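Local coordinates for LbaCas13a H328A (C2c2) (Lachnospiraceae bacterium NK4A179, PDB 5WLH), which probably processes precursor crRNA and then uses the bound guide to direct RNA cleavage, as an A-cleaving CRISPR-Cas13a ribonuclease, at residues Gln565-Ser571 with Ser978-Tyr984; Tyr994-Tyr998 with Ser1044-Arg1050; Phe341-Pro345 with Leu370-Asn375. One frame throughout, in Å; residues are numbered along the deposited sequence.

Interaction 1: residues Gln565-Ser571 with Ser978-Tyr984; sequences QYFGGHS and SSEISDY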
loop_
_atom_site.group_PDB
_atom_site.type_symbol
_atom_site.label_atom_id
_atom_site.label_comp_id
_atom_site.label_asym_id
_atom_site.label_seq_id
_atom_site.Cartn_x
_atom_site.Cartn_y
_atom_site.Cartn_z
ATOM N N GLN A 565 9.204 -16.825 -27.476
ATOM C CA GLN A 565 9.551 -17.378 -26.166
ATOM C C GLN A 565 8.528 -16.964 -25.114
ATOM O O GLN A 565 8.231 -17.725 -24.185
ATOM C CB GLN A 565 10.942 -16.905 -25.738
ATOM C CG GLN A 565 12.096 -17.493 -26.520
ATOM C CD GLN A 565 13.437 -16.891 -26.132
ATOM O OE1 GLN A 565 13.654 -16.524 -24.986
ATOM N NE2 GLN A 565 14.350 -16.807 -27.095
ATOM N N TYR A 566 7.995 -15.748 -25.237
ATOM C CA TYR A 566 6.993 -15.220 -24.318
ATOM C C TYR A 566 5.594 -15.717 -24.624
ATOM O O TYR A 566 4.680 -15.495 -23.817
ATOM C CB TYR A 566 7.042 -13.701 -24.355
ATOM C CG TYR A 566 8.345 -13.216 -23.820
ATOM C CD1 TYR A 566 8.525 -13.058 -22.457
ATOM C CD2 TYR A 566 9.428 -12.984 -24.663
ATOM C CE1 TYR A 566 9.729 -12.660 -21.937
ATOM C CE2 TYR A 566 10.641 -12.572 -24.147
ATOM C CZ TYR A 566 10.786 -12.419 -22.782
ATOM O OH TYR A 566 11.984 -12.013 -22.246
ATOM N N PHE A 567 5.413 -16.381 -25.761
ATOM C CA PHE A 567 4.179 -17.076 -26.096
ATOM C C PHE A 567 4.389 -18.587 -26.044
ATOM O O PHE A 567 3.794 -19.338 -26.819
ATOM C CB PHE A 567 3.667 -16.626 -27.464
ATOM C CG PHE A 567 3.231 -15.174 -27.508
ATOM C CD1 PHE A 567 1.927 -14.820 -27.199
ATOM C CD2 PHE A 567 4.121 -14.178 -27.859
ATOM C CE1 PHE A 567 1.523 -13.492 -27.237
ATOM C CE2 PHE A 567 3.728 -12.844 -27.896
ATOM C CZ PHE A 567 2.423 -12.502 -27.587
ATOM N N GLY A 568 5.274 -19.026 -25.151
ATOM C CA GLY A 568 5.443 -20.429 -24.832
ATOM C C GLY A 568 6.443 -21.172 -25.693
ATOM O O GLY A 568 6.594 -22.386 -25.515
ATOM N N GLY A 569 7.124 -20.492 -26.601
ATOM C CA GLY A 569 8.120 -21.107 -27.467
ATOM C C GLY A 569 7.636 -21.213 -28.905
ATOM O O GLY A 569 6.488 -21.590 -29.176
ATOM N N HIS A 570 8.531 -20.894 -29.847
ATOM C CA HIS A 570 8.122 -20.861 -31.247
ATOM C C HIS A 570 7.686 -22.230 -31.752
ATOM O O HIS A 570 6.943 -22.307 -32.740
ATOM C CB HIS A 570 9.246 -20.279 -32.116
ATOM C CG HIS A 570 10.417 -21.190 -32.308
ATOM N ND1 HIS A 570 11.582 -21.068 -31.581
ATOM C CD2 HIS A 570 10.624 -22.204 -33.183
ATOM C CE1 HIS A 570 12.448 -21.983 -31.982
ATOM N NE2 HIS A 570 11.891 -22.684 -32.955
ATOM N N SER A 571 8.087 -23.307 -31.070
ATOM C CA SER A 571 7.658 -24.643 -31.465
ATOM C C SER A 571 6.151 -24.824 -31.363
ATOM O O SER A 571 5.602 -25.719 -32.010
ATOM C CB SER A 571 8.365 -25.703 -30.619
ATOM O OG SER A 571 7.777 -25.812 -29.333
ATOM N N SER A 978 8.207 -24.378 -22.353
ATOM C CA SER A 978 8.341 -25.374 -23.406
ATOM C C SER A 978 9.245 -26.520 -22.942
ATOM O O SER A 978 10.058 -26.376 -22.031
ATOM C CB SER A 978 8.905 -24.719 -24.669
ATOM O OG SER A 978 9.138 -25.671 -25.690
ATOM N N SER A 979 9.081 -27.682 -23.562
ATOM C CA SER A 979 10.021 -28.765 -23.290
ATOM C C SER A 979 11.181 -28.769 -24.271
ATOM O O SER A 979 12.074 -29.613 -24.158
ATOM C CB SER A 979 9.311 -30.121 -23.318
ATOM O OG SER A 979 8.491 -30.238 -24.460
ATOM N N GLU A 980 11.184 -27.844 -25.228
ATOM C CA GLU A 980 12.212 -27.761 -26.256
ATOM C C GLU A 980 13.230 -26.702 -25.849
ATOM O O GLU A 980 12.911 -25.507 -25.801
ATOM C CB GLU A 980 11.588 -27.423 -27.609
ATOM C CG GLU A 980 10.540 -28.414 -28.092
ATOM C CD GLU A 980 11.104 -29.811 -28.292
ATOM O OE1 GLU A 980 12.318 -29.927 -28.575
ATOM O OE2 GLU A 980 10.335 -30.787 -28.169
ATOM N N ILE A 981 14.460 -27.142 -25.560
ATOM C CA ILE A 981 15.547 -26.201 -25.299
ATOM C C ILE A 981 15.669 -25.201 -26.440
ATOM O O ILE A 981 15.936 -24.014 -26.218
ATOM C CB ILE A 981 16.872 -26.955 -25.074
ATOM C CG1 ILE A 981 16.819 -27.778 -23.787
ATOM C CG2 ILE A 981 18.045 -25.984 -25.039
ATOM C CD1 ILE A 981 17.896 -28.858 -23.699
ATOM N N SER A 982 15.460 -25.665 -27.680
ATOM C CA SER A 982 15.626 -24.825 -28.863
ATOM C C SER A 982 14.595 -23.712 -28.943
ATOM O O SER A 982 14.747 -22.802 -29.767
ATOM C CB SER A 982 15.546 -25.670 -30.134
ATOM O OG SER A 982 14.346 -26.420 -30.171
ATOM N N ASP A 983 13.538 -23.773 -28.133
ATOM C CA ASP A 983 12.633 -22.637 -28.049
ATOM C C ASP A 983 13.280 -21.454 -27.347
ATOM O O ASP A 983 12.840 -20.315 -27.542
ATOM C CB ASP A 983 11.340 -23.035 -27.338
ATOM C CG ASP A 983 10.340 -23.674 -28.277
ATOM O OD1 ASP A 983 10.519 -23.538 -29.505
ATOM O OD2 ASP A 983 9.363 -24.285 -27.796
ATOM N N TYR A 984 14.315 -21.696 -26.546
ATOM C CA TYR A 984 14.934 -20.653 -25.744
ATOM C C TYR A 984 16.396 -20.417 -26.067
ATOM O O TYR A 984 16.899 -19.319 -25.803
ATOM C CB TYR A 984 14.793 -20.986 -24.250
ATOM C CG TYR A 984 13.349 -21.193 -23.855
ATOM C CD1 TYR A 984 12.469 -20.116 -23.773
ATOM C CD2 TYR A 984 12.859 -22.460 -23.590
ATOM C CE1 TYR A 984 11.139 -20.305 -23.430
ATOM C CE2 TYR A 984 11.535 -22.662 -23.250
ATOM C CZ TYR A 984 10.681 -21.577 -23.163
ATOM O OH TYR A 984 9.372 -21.785 -22.831
HETATM O O HOH W 1 7.880 -19.658 -22.455
HETATM O O HOH W 2 10.949 -19.593 -29.219
#
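A buried carboxylate, Asp983, gathers three donors from two loops about 400 residues apart. Asp983 OD1 accepts from Ser571 N (2.9 Å), and Asp983 OD2 takes short hydrogen bonds from Ser571 OG (2.7 Å) and Ser978 OG (2.5 Å). Ser978 OG also accepts from Glu980 N (3.0 Å), making an ST turn, and Ser978 N donates to Tyr984 OH (2.9 Å), so the 978-984 loop folds back around its own acid. The approach is so close that Gly569 CA lies 3.4 Å from Asp983 OD2, and a CB there would clash with that oxygen. Gly568, with positive phi, is the C-prime residue of a Schellman motif ending helix 559-564; Gly569 follows directly and lies against Asp983. Two waters bridge the segments: water 1 joins Gln565 O and Tyr984 OH (2.6 Å each), while water 2 joins His570 N (2.8 Å) and ND1 (2.9 Å) to Asp983 O (2.6 Å). Gln565 CG packs on Tyr984 CD1 (3.8 Å), and Gln565 OE1 is hydrogen-bonded to Gln516. The contact thus ties the end of helix 559-564 to the loop between helices 960-974 and 988-995, with Gln565 and Tyr984 both resting on helix 1039-1047.

Interaction 2: residues Tyr994-Tyr998 with Ser1044-Arg1050; sequences YISSY and SKLYGER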
loop_
_atom_site.group_PDB
_atom_site.type_symbol
_atom_site.label_atom_id
_atom_site.label_comp_id
_atom_site.label_asym_id
_atom_site.label_seq_id
_atom_site.Cartn_x
_atom_site.Cartn_y
_atom_site.Cartn_z
ATOM N N TYR A 994 24.691 -20.593 -20.674
ATOM C CA TYR A 994 23.793 -19.774 -19.870
ATOM C C TYR A 994 23.661 -20.327 -18.454
ATOM O O TYR A 994 23.696 -19.567 -17.478
ATOM C CB TYR A 994 22.428 -19.683 -20.550
ATOM C CG TYR A 994 21.556 -18.598 -19.975
ATOM C CD1 TYR A 994 21.708 -17.278 -20.369
ATOM C CD2 TYR A 994 20.598 -18.894 -19.015
ATOM C CE1 TYR A 994 20.921 -16.280 -19.836
ATOM C CE2 TYR A 994 19.807 -17.908 -18.475
ATOM C CZ TYR A 994 19.972 -16.604 -18.887
ATOM O OH TYR A 994 19.181 -15.622 -18.344
ATOM N N ILE A 995 23.522 -21.649 -18.323
ATOM C CA ILE A 995 23.446 -22.285 -17.008
ATOM C C ILE A 995 24.667 -21.946 -16.165
ATOM O O ILE A 995 24.568 -21.798 -14.939
ATOM C CB ILE A 995 23.281 -23.808 -17.175
ATOM C CG1 ILE A 995 22.002 -24.122 -17.948
ATOM C CG2 ILE A 995 23.307 -24.509 -15.832
ATOM C CD1 ILE A 995 22.005 -25.480 -18.611
ATOM N N SER A 996 25.832 -21.799 -16.803
ATOM C CA SER A 996 27.069 -21.487 -16.097
ATOM C C SER A 996 27.042 -20.127 -15.414
ATOM O O SER A 996 27.911 -19.860 -14.581
ATOM C CB SER A 996 28.260 -21.561 -17.062
ATOM O OG SER A 996 28.231 -20.514 -18.022
ATOM N N SER A 997 26.077 -19.264 -15.739
ATOM C CA SER A 997 25.945 -18.019 -14.990
ATOM C C SER A 997 25.508 -18.277 -13.556
ATOM O O SER A 997 25.801 -17.474 -12.666
ATOM C CB SER A 997 24.943 -17.089 -15.671
ATOM O OG SER A 997 25.003 -17.193 -17.078
ATOM N N TYR A 998 24.804 -19.382 -13.312
ATOM C CA TYR A 998 24.220 -19.666 -12.009
ATOM C C TYR A 998 24.730 -20.946 -11.377
ATOM O O TYR A 998 24.446 -21.190 -10.196
ATOM C CB TYR A 998 22.691 -19.739 -12.129
ATOM C CG TYR A 998 22.119 -18.499 -12.778
ATOM C CD1 TYR A 998 22.293 -17.250 -12.191
ATOM C CD2 TYR A 998 21.429 -18.569 -13.985
ATOM C CE1 TYR A 998 21.788 -16.110 -12.778
ATOM C CE2 TYR A 998 20.911 -17.425 -14.579
ATOM C CZ TYR A 998 21.096 -16.200 -13.966
ATOM O OH TYR A 998 20.593 -15.049 -14.541
ATOM N N SER A 1044 14.004 -17.188 -15.299
ATOM C CA SER A 1044 14.914 -16.081 -15.003
ATOM C C SER A 1044 15.414 -15.416 -16.285
ATOM O O SER A 1044 15.659 -14.204 -16.304
ATOM C CB SER A 1044 16.071 -16.588 -14.142
ATOM O OG SER A 1044 17.119 -17.074 -14.954
ATOM N N LYS A 1045 15.525 -16.183 -17.372
ATOM C CA LYS A 1045 15.938 -15.619 -18.656
ATOM C C LYS A 1045 14.835 -14.761 -19.271
ATOM O O LYS A 1045 15.111 -13.712 -19.860
ATOM C CB LYS A 1045 16.338 -16.748 -19.608
ATOM C CG LYS A 1045 16.409 -16.366 -21.090
ATOM C CD LYS A 1045 17.798 -15.895 -21.481
ATOM C CE LYS A 1045 18.163 -16.288 -22.919
ATOM N NZ LYS A 1045 16.978 -16.552 -23.800
ATOM N N LEU A 1046 13.583 -15.192 -19.163
ATOM C CA LEU A 1046 12.505 -14.439 -19.802
ATOM C C LEU A 1046 12.125 -13.215 -18.984
ATOM O O LEU A 1046 11.874 -12.139 -19.543
ATOM C CB LEU A 1046 11.270 -15.318 -19.982
ATOM C CG LEU A 1046 11.403 -16.570 -20.849
ATOM C CD1 LEU A 1046 10.089 -17.345 -20.866
ATOM C CD2 LEU A 1046 11.798 -16.165 -22.242
ATOM N N TYR A 1047 12.050 -13.374 -17.660
ATOM C CA TYR A 1047 11.461 -12.364 -16.793
ATOM C C TYR A 1047 12.412 -11.784 -15.756
ATOM O O TYR A 1047 12.114 -10.713 -15.209
ATOM C CB TYR A 1047 10.227 -12.946 -16.075
ATOM C CG TYR A 1047 9.254 -13.628 -17.015
ATOM C CD1 TYR A 1047 8.561 -12.903 -17.999
ATOM C CD2 TYR A 1047 9.024 -15.001 -16.926
ATOM C CE1 TYR A 1047 7.672 -13.528 -18.852
ATOM C CE2 TYR A 1047 8.151 -15.630 -17.771
ATOM C CZ TYR A 1047 7.482 -14.896 -18.738
ATOM O OH TYR A 1047 6.612 -15.530 -19.568
ATOM N N GLY A 1048 13.540 -12.447 -15.470
ATOM C CA GLY A 1048 14.517 -11.935 -14.534
ATOM C C GLY A 1048 15.604 -11.120 -15.208
ATOM O O GLY A 1048 15.603 -10.881 -16.417
ATOM N N GLU A 1049 16.542 -10.661 -14.381
ATOM C CA GLU A 1049 17.595 -9.738 -14.791
ATOM C C GLU A 1049 18.939 -10.405 -14.524
ATOM O O GLU A 1049 19.363 -10.525 -13.367
ATOM C CB GLU A 1049 17.464 -8.407 -14.057
ATOM C CG GLU A 1049 16.088 -7.762 -14.247
ATOM C CD GLU A 1049 15.969 -7.033 -15.575
ATOM O OE1 GLU A 1049 16.964 -6.998 -16.334
ATOM O OE2 GLU A 1049 14.883 -6.488 -15.872
ATOM N N ARG A 1050 19.594 -10.844 -15.602
ATOM C CA ARG A 1050 20.696 -11.791 -15.468
ATOM C C ARG A 1050 21.856 -11.181 -14.707
ATOM O O ARG A 1050 22.331 -11.755 -13.721
ATOM C CB ARG A 1050 21.152 -12.267 -16.847
ATOM C CG ARG A 1050 22.270 -13.293 -16.823
ATOM C CD ARG A 1050 22.707 -13.623 -18.249
ATOM N NE ARG A 1050 24.045 -14.199 -18.302
ATOM C CZ ARG A 1050 24.602 -14.675 -19.411
ATOM N NH1 ARG A 1050 25.825 -15.184 -19.382
ATOM N NH2 ARG A 1050 23.931 -14.645 -20.554
HETATM O O HOH W 3 17.612 -12.599 -17.552
#
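Tyr994 lays its ring against the side chain of Lys1045, whose CE sits over one ring face, while the hydroxyl pushes up to the helix backbone, Tyr994 OH to Lys1045 CA 3.3 Å. Lys1045 NZ is 5.9 Å from the Tyr994 ring centroid, at most a weak cation-pi attraction; its stronger partner is Gln516. Beyond the hydroxyl, water 3 donates to Ser1044 O (2.8 Å) and makes a weak bond to Tyr994 OH (3.5 Å). This is a meeting of two helix ends: helix 988-995 finishes in a turn where Ser997 N (3.0 Å) and Ser997 OG (2.7 Å) both donate to Tyr994 O, and the 1044-1050 segment leaves helix 1039-1047 through Gly1048 and starts helix 1050-1056 with Glu1049 as N-cap. Arg1050, first in that helix, reaches back over the turn: its CG touches Tyr998 OH (3.3 Å), its NH2 comes to Tyr994 CD1 (3.5 Å), and Ser997 OG lies over the guanidinium face, 3.2 Å from NH1 without a hydrogen bond. Arg1050 NE pairs instead with Glu1054, which also touches Ser997 and Tyr998.

Interaction 3: residues Phe341-Pro345 with Leu370-Asn375; sequences FIKLP and LYRNQN. With nucleotides of chain B.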
loop_
_atom_site.group_PDB
_atom_site.type_symbol
_atom_site.label_atom_id
_atom_site.label_comp_id
_atom_site.label_asym_id
_atom_site.label_seq_id
_atom_site.Cartn_x
_atom_site.Cartn_y
_atom_site.Cartn_z
ATOM N N PHE A 341 15.193 24.893 21.356
ATOM C CA PHE A 341 13.785 25.185 21.614
ATOM C C PHE A 341 13.423 24.936 23.072
ATOM O O PHE A 341 12.702 25.733 23.686
ATOM C CB PHE A 341 12.902 24.338 20.688
ATOM C CG PHE A 341 11.433 24.686 20.735
ATOM C CD1 PHE A 341 10.975 25.870 20.196
ATOM C CD2 PHE A 341 10.513 23.798 21.282
ATOM C CE1 PHE A 341 9.634 26.185 20.218
ATOM C CE2 PHE A 341 9.158 24.101 21.295
ATOM C CZ PHE A 341 8.720 25.301 20.758
ATOM N N ILE A 342 13.897 23.821 23.626
ATOM C CA ILE A 342 13.770 23.473 25.034
ATOM C C ILE A 342 15.131 23.004 25.525
ATOM O O ILE A 342 15.994 22.591 24.748
ATOM C CB ILE A 342 12.730 22.360 25.294
ATOM C CG1 ILE A 342 13.038 21.130 24.433
ATOM C CG2 ILE A 342 11.324 22.858 25.039
ATOM C CD1 ILE A 342 12.233 19.920 24.850
ATOM N N LYS A 343 15.313 23.070 26.837
ATOM C CA LYS A 343 16.494 22.497 27.469
ATOM C C LYS A 343 16.213 21.023 27.761
ATOM O O LYS A 343 15.272 20.692 28.488
ATOM C CB LYS A 343 16.868 23.283 28.733
ATOM C CG LYS A 343 15.810 23.301 29.845
ATOM C CD LYS A 343 16.060 22.196 30.876
ATOM C CE LYS A 343 14.775 21.803 31.584
ATOM N NZ LYS A 343 14.860 20.400 32.065
ATOM N N LEU A 344 16.989 20.149 27.166
ATOM C CA LEU A 344 16.737 18.746 27.447
ATOM C C LEU A 344 17.310 18.369 28.816
ATOM O O LEU A 344 18.407 18.805 29.167
ATOM C CB LEU A 344 17.360 17.872 26.369
ATOM C CG LEU A 344 16.698 18.008 24.996
ATOM C CD1 LEU A 344 17.417 17.141 24.000
ATOM C CD2 LEU A 344 15.233 17.628 25.100
ATOM N N PRO A 345 16.582 17.587 29.612
ATOM C CA PRO A 345 17.178 17.018 30.828
ATOM C C PRO A 345 18.346 16.108 30.473
ATOM O O PRO A 345 18.453 15.601 29.357
ATOM C CB PRO A 345 16.025 16.222 31.458
ATOM C CG PRO A 345 14.776 16.682 30.741
ATOM C CD PRO A 345 15.207 17.113 29.388
ATOM N N LEU A 370 7.759 19.580 28.321
ATOM C CA LEU A 370 8.596 20.738 28.018
ATOM C C LEU A 370 8.272 21.313 26.646
ATOM O O LEU A 370 8.136 22.533 26.484
ATOM C CB LEU A 370 10.067 20.352 28.077
ATOM C CG LEU A 370 10.654 20.161 29.481
ATOM C CD1 LEU A 370 12.038 19.571 29.381
ATOM C CD2 LEU A 370 10.692 21.511 30.190
ATOM N N TYR A 371 8.199 20.448 25.630
ATOM C CA TYR A 371 7.795 20.905 24.299
ATOM C C TYR A 371 6.456 21.614 24.357
ATOM O O TYR A 371 6.279 22.690 23.771
ATOM C CB TYR A 371 7.678 19.721 23.351
ATOM C CG TYR A 371 8.917 19.285 22.637
ATOM C CD1 TYR A 371 9.426 20.020 21.568
ATOM C CD2 TYR A 371 9.538 18.087 22.976
ATOM C CE1 TYR A 371 10.536 19.587 20.871
ATOM C CE2 TYR A 371 10.646 17.650 22.294
ATOM C CZ TYR A 371 11.136 18.390 21.241
ATOM O OH TYR A 371 12.254 17.955 20.571
ATOM N N ARG A 372 5.481 20.994 25.030
ATOM C CA ARG A 372 4.125 21.546 25.045
ATOM C C ARG A 372 4.105 22.912 25.710
ATOM O O ARG A 372 3.506 23.858 25.190
ATOM C CB ARG A 372 3.160 20.607 25.760
ATOM C CG ARG A 372 1.719 21.153 25.839
ATOM C CD ARG A 372 0.806 20.172 26.540
ATOM N NE ARG A 372 -0.541 20.694 26.723
ATOM C CZ ARG A 372 -0.933 21.425 27.761
ATOM N NH1 ARG A 372 -0.070 21.735 28.729
ATOM N NH2 ARG A 372 -2.188 21.849 27.830
ATOM N N ASN A 373 4.759 23.029 26.870
ATOM C CA ASN A 373 4.835 24.320 27.546
ATOM C C ASN A 373 5.429 25.384 26.641
ATOM O O ASN A 373 4.906 26.500 26.560
ATOM C CB ASN A 373 5.657 24.189 28.827
ATOM C CG ASN A 373 4.954 23.364 29.866
ATOM O OD1 ASN A 373 3.730 23.220 29.829
ATOM N ND2 ASN A 373 5.715 22.809 30.801
ATOM N N GLN A 374 6.543 25.069 25.970
ATOM C CA GLN A 374 7.158 26.036 25.068
ATOM C C GLN A 374 6.253 26.316 23.871
ATOM O O GLN A 374 6.108 27.470 23.449
ATOM C CB GLN A 374 8.538 25.535 24.621
ATOM C CG GLN A 374 9.308 26.536 23.773
ATOM C CD GLN A 374 9.542 27.842 24.499
ATOM O OE1 GLN A 374 10.220 27.871 25.523
ATOM N NE2 GLN A 374 8.954 28.927 23.988
ATOM N N ASN A 375 5.611 25.280 23.328
ATOM C CA ASN A 375 4.692 25.499 22.210
ATOM C C ASN A 375 3.576 26.466 22.597
ATOM O O ASN A 375 3.236 27.378 21.831
ATOM C CB ASN A 375 4.116 24.162 21.742
ATOM C CG ASN A 375 3.553 24.237 20.313
ATOM O OD1 ASN A 375 4.036 25.008 19.492
ATOM N ND2 ASN A 375 2.542 23.434 20.027
ATOM P P G B 19 -7.138 22.705 29.205
ATOM O OP1 G B 19 -8.271 22.553 30.129
ATOM O OP2 G B 19 -5.835 22.062 29.464
ATOM O "O5'" G B 19 -7.685 22.121 27.825
ATOM C "C5'" G B 19 -8.936 22.524 27.301
ATOM C "C4'" G B 19 -9.056 22.060 25.875
ATOM O "O4'" G B 19 -7.924 22.573 25.135
ATOM C "C3'" G B 19 -8.986 20.555 25.679
ATOM O "O3'" G B 19 -10.265 19.961 25.794
ATOM C "C2'" G B 19 -8.420 20.424 24.271
ATOM O "O2'" G B 19 -9.459 20.654 23.339
ATOM C "C1'" G B 19 -7.468 21.612 24.218
ATOM N N9 G B 19 -6.080 21.271 24.572
ATOM C C8 G B 19 -5.387 21.603 25.715
ATOM N N7 G B 19 -4.151 21.199 25.694
ATOM C C5 G B 19 -4.022 20.566 24.460
ATOM C C6 G B 19 -2.912 19.919 23.852
ATOM O O6 G B 19 -1.778 19.770 24.318
ATOM N N1 G B 19 -3.233 19.422 22.579
ATOM C C2 G B 19 -4.462 19.538 21.976
ATOM N N2 G B 19 -4.611 19.009 20.746
ATOM N N3 G B 19 -5.494 20.138 22.535
ATOM C C4 G B 19 -5.205 20.619 23.758
ATOM P P A B 20 -10.447 18.546 26.512
ATOM O OP1 A B 20 -11.827 18.091 26.241
ATOM O OP2 A B 20 -9.877 18.682 27.874
ATOM O "O5'" A B 20 -9.493 17.571 25.705
ATOM C "C5'" A B 20 -9.811 17.176 24.383
ATOM C "C4'" A B 20 -8.649 16.460 23.752
ATOM O "O4'" A B 20 -7.532 17.369 23.603
ATOM C "C3'" A B 20 -8.066 15.323 24.557
ATOM O "O3'" A B 20 -8.840 14.148 24.489
ATOM C "C2'" A B 20 -6.674 15.193 23.957
ATOM O "O2'" A B 20 -6.737 14.575 22.677
ATOM C "C1'" A B 20 -6.318 16.664 23.760
ATOM N N9 A B 20 -5.629 17.200 24.950
ATOM C C8 A B 20 -6.166 17.908 26.000
ATOM N N7 A B 20 -5.285 18.223 26.921
ATOM C C5 A B 20 -4.094 17.695 26.438
ATOM C C6 A B 20 -2.784 17.679 26.941
ATOM N N6 A B 20 -2.415 18.239 28.088
ATOM N N1 A B 20 -1.841 17.058 26.216
ATOM C C2 A B 20 -2.189 16.484 25.057
ATOM N N3 A B 20 -3.387 16.421 24.486
ATOM C C4 A B 20 -4.298 17.056 25.233
#
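Ile342 is one of two bumps of the 341-345 loop, and it fills a hollow on helix 357-388 bounded by Leu370, Tyr371 and Gln374. Ile342 CD1 stands over the Tyr371 ring, 3.8 Å from the centroid in a CH-pi contact, and lies 3.9 Å from Leu370 CB; Ile342 CG2 turns to the helix, 3.5 Å from Leu370 O and 3.9 Å from Gln374 CB. Phe341 fills an adjoining depression formed by Tyr371, Gln374 and Asn375: Gln374 CG sits over the Phe341 ring face, 3.5 Å from the centroid, while Phe341 CD2 meets Tyr371 CD1 at 3.9 Å, so the Tyr371 ring is shared by both bumps. At the other end Leu370 is itself the bump, its CD1 reaching Lys343 O (3.5 Å) and Pro345 CD (4.0 Å). No hydrogen bond crosses between these two segments, where the fit is by shape; Pro345 O is tied to the helix further back, through Arg363. That helix carries crRNA on another side. Arg372, its CA-to-CB bond directed away from the loop, reads the Hoogsteen edge of G19 of chain B: Arg372 NE donates to O6 (2.9 Å) and NH2 to N7 (3.0 Å). A20 of chain B places its N6 over the guanidinium face, 3.4 Å from Arg372 NE, in contact without a hydrogen bond. Glu369 forms a salt bridge with Arg372 NH1, and Tyr371 OH bonds to Lys426 O beyond the packed ring.

Interaction 3 comes first along the chain and closes before interaction 1 opens; interaction 2 follows soon after residues 978-984. Interactions 1 and 2 are neighbours, centres 15 Å apart, sharing helix 1039-1047: Tyr566 OH lies 2.7 Å from Leu1046 O, a probable hydrogen bond, and Gln516 of helix 486-517 bonds to both Gln565 and Lys1045. Interaction 1 joins distant parts of the chain, interaction 2 helix ends close in sequence, and both lie in one helical region, about 8 to 9 Å from the RNA at their nearest atoms. Interaction 3 is remote, its centre 69 Å from interaction 1, across the chain's centre, and 58 Å from interaction 2; there the packed helix touches crRNA bases directly.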